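Side-chain contact in acetate CoA-transferase subunit beta (Escherichia coli DH5[alpha], PDB 5DBN), which transfers coenzyme A from acetyl-CoA to acetoacetate and other short-chain fatty acids through a covalent enzyme-CoA intermediate: residues D127-S132 with P157-H162. Numbering follows the deposited sequence.
Sequences DLVTGS and PLTAQH
A classic beta bulge, in which Thr-159 and Ala-160 both face Leu-109, packs here against the last turn of helix 125-131. Val-129 is the helix residue that meets it. One of its methyls, CG2, makes both contacts with 157-162 and lies 3.5 Å from Ala-160 CB. The same CG2 is 4.0 Å from the methyl CG2 of Thr-159, so one valine branch serves two successive residues of the bulge. In Val-129, a chi1 of -61° puts CG1 anti to the carbonyl carbon and leaves CG2 between the backbone N and the carbonyl carbon, pointing at the loop. The side chains of Val-129 and Thr-159 cross at about a right angle and meet methyl to methyl.

Thr-159 has two different ends. Its CG2, anti to the backbone N, is the branch that meets Val-129. The Thr-159 side chain also touches Ala-125 and Met-126 of the same helix. OG1 hydrogen-bonds to Asn-111 OD1, which satisfies the polar branch. The contact itself is apolar and small, burying 104 Å² over both sides. All three touching residues are buried. The CA atoms of Val-129 and Ala-160, 7.0 Å apart, are the closest CA pair of the two segments.

The helix ends at Gly-131, two residues after Val-129. Ser-132 is the first residue to leave helical geometry, and its OG bonds to Leu-128 O at 2.7 Å. Ser-132 N bonds to that oxygen from the opposite face of the carbonyl plane.

Val-129 also touches Leu-98 of strand 95-98, in the large mixed sheet. Thr-159 and Ala-160 bond through their backbones to Leu-109 of strand 109-110. The contact thus ties helix 125-131 to the loop between strands 150-151 and 166-168.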
loop_
_atom_site.group_PDB
_atom_site.type_symbol
_atom_site.label_atom_id
_atom_site.label_comp_id
_atom_site.label_asym_id
_atom_site.label_seq_id
_atom_site.Cartn_x
_atom_site.Cartn_y
_atom_site.Cartn_z
ATOM N N ASP B 127 11.235 -9.917 -8.192
ATOM C CA ASP B 127 11.225 -8.687 -7.400
ATOM C C ASP B 127 12.537 -8.499 -6.644
ATOM O O ASP B 127 13.078 -7.395 -6.585
ATOM C CB ASP B 127 10.058 -8.689 -6.412
ATOM C CG ASP B 127 8.711 -8.682 -7.102
ATOM O OD1 ASP B 127 8.268 -7.601 -7.545
ATOM O OD2 ASP B 127 8.094 -9.763 -7.203
ATOM N N LEU B 128 13.039 -9.584 -6.066
ATOM C CA LEU B 128 14.271 -9.542 -5.290
ATOM C C LEU B 128 15.468 -9.072 -6.123
ATOM O O LEU B 128 16.251 -8.238 -5.664
ATOM C CB LEU B 128 14.567 -10.915 -4.679
ATOM C CG LEU B 128 13.889 -11.224 -3.339
ATOM C CD1 LEU B 128 13.938 -12.712 -3.020
ATOM C CD2 LEU B 128 14.531 -10.426 -2.215
ATOM N N VAL B 129 15.629 -9.607 -7.331
ATOM C CA VAL B 129 16.789 -9.247 -8.146
ATOM C C VAL B 129 16.679 -7.866 -8.821
ATOM O O VAL B 129 17.708 -7.260 -9.110
ATOM C CB VAL B 129 17.081 -10.327 -9.231
ATOM C CG1 VAL B 129 17.393 -11.663 -8.574
ATOM C CG2 VAL B 129 15.932 -10.476 -10.194
ATOM N N THR B 130 15.470 -7.365 -9.088
ATOM C CA THR B 130 15.347 -5.991 -9.610
ATOM C C THR B 130 15.423 -4.963 -8.485
ATOM O O THR B 130 15.853 -3.832 -8.703
ATOM C CB THR B 130 14.030 -5.692 -10.408
ATOM O OG1 THR B 130 13.312 -4.632 -9.765
ATOM C CG2 THR B 130 13.129 -6.865 -10.521
ATOM N N GLY B 131 14.990 -5.350 -7.288
ATOM C CA GLY B 131 14.854 -4.406 -6.190
ATOM C C GLY B 131 16.045 -4.293 -5.254
ATOM O O GLY B 131 16.333 -3.206 -4.751
ATOM N N SER B 132 16.735 -5.401 -5.008
ATOM C CA SER B 132 17.834 -5.408 -4.046
ATOM C C SER B 132 18.973 -4.502 -4.500
ATOM O O SER B 132 19.293 -4.441 -5.686
ATOM C CB SER B 132 18.353 -6.830 -3.834
ATOM O OG SER B 132 17.367 -7.646 -3.232
ATOM N N PRO B 157 14.825 -19.549 -19.486
ATOM C CA PRO B 157 14.020 -18.343 -19.253
ATOM C C PRO B 157 14.592 -17.445 -18.158
ATOM O O PRO B 157 14.907 -17.916 -17.062
ATOM C CB PRO B 157 12.656 -18.907 -18.841
ATOM C CG PRO B 157 12.613 -20.270 -19.435
ATOM C CD PRO B 157 14.017 -20.776 -19.376
ATOM N N LEU B 158 14.722 -16.160 -18.461
ATOM C CA LEU B 158 15.337 -15.218 -17.536
ATOM C C LEU B 158 14.471 -14.954 -16.311
ATOM O O LEU B 158 13.243 -14.940 -16.391
ATOM C CB LEU B 158 15.624 -13.890 -18.237
ATOM C CG LEU B 158 16.571 -13.909 -19.435
ATOM C CD1 LEU B 158 16.770 -12.499 -19.963
ATOM C CD2 LEU B 158 17.903 -14.529 -19.066
ATOM N N THR B 159 15.132 -14.767 -15.176
ATOM C CA THR B 159 14.495 -14.232 -13.985
ATOM C C THR B 159 14.452 -12.715 -14.119
ATOM O O THR B 159 13.480 -12.063 -13.738
ATOM C CB THR B 159 15.253 -14.630 -12.706
ATOM O OG1 THR B 159 15.312 -16.057 -12.612
ATOM C CG2 THR B 159 14.574 -14.065 -11.469
ATOM N N ALA B 160 15.531 -12.165 -14.667
ATOM C CA ALA B 160 15.637 -10.738 -14.926
ATOM C C ALA B 160 16.792 -10.475 -15.880
ATOM O O ALA B 160 17.606 -11.363 -16.134
ATOM C CB ALA B 160 15.834 -9.973 -13.635
ATOM N N GLN B 161 16.856 -9.257 -16.406
ATOM C CA GLN B 161 17.938 -8.864 -17.299
ATOM C C GLN B 161 18.801 -7.787 -16.651
ATOM O O GLN B 161 18.286 -6.868 -16.012
ATOM C CB GLN B 161 17.380 -8.363 -18.635
ATOM C CG GLN B 161 16.453 -7.167 -18.519
ATOM C CD GLN B 161 15.960 -6.683 -19.869
ATOM O OE1 GLN B 161 16.173 -7.337 -20.890
ATOM N NE2 GLN B 161 15.304 -5.528 -19.882
ATOM N N HIS B 162 20.115 -7.922 -16.812
ATOM C CA HIS B 162 21.077 -6.925 -16.342
ATOM C C HIS B 162 20.940 -6.611 -14.853
ATOM O O HIS B 162 21.005 -5.447 -14.456
ATOM C CB HIS B 162 20.916 -5.634 -17.149
ATOM C CG HIS B 162 20.724 -5.859 -18.617
ATOM N ND1 HIS B 162 21.696 -6.417 -19.420
ATOM C CD2 HIS B 162 19.675 -5.589 -19.429
ATOM C CE1 HIS B 162 21.250 -6.489 -20.661
ATOM N NE2 HIS B 162 20.027 -5.992 -20.695
#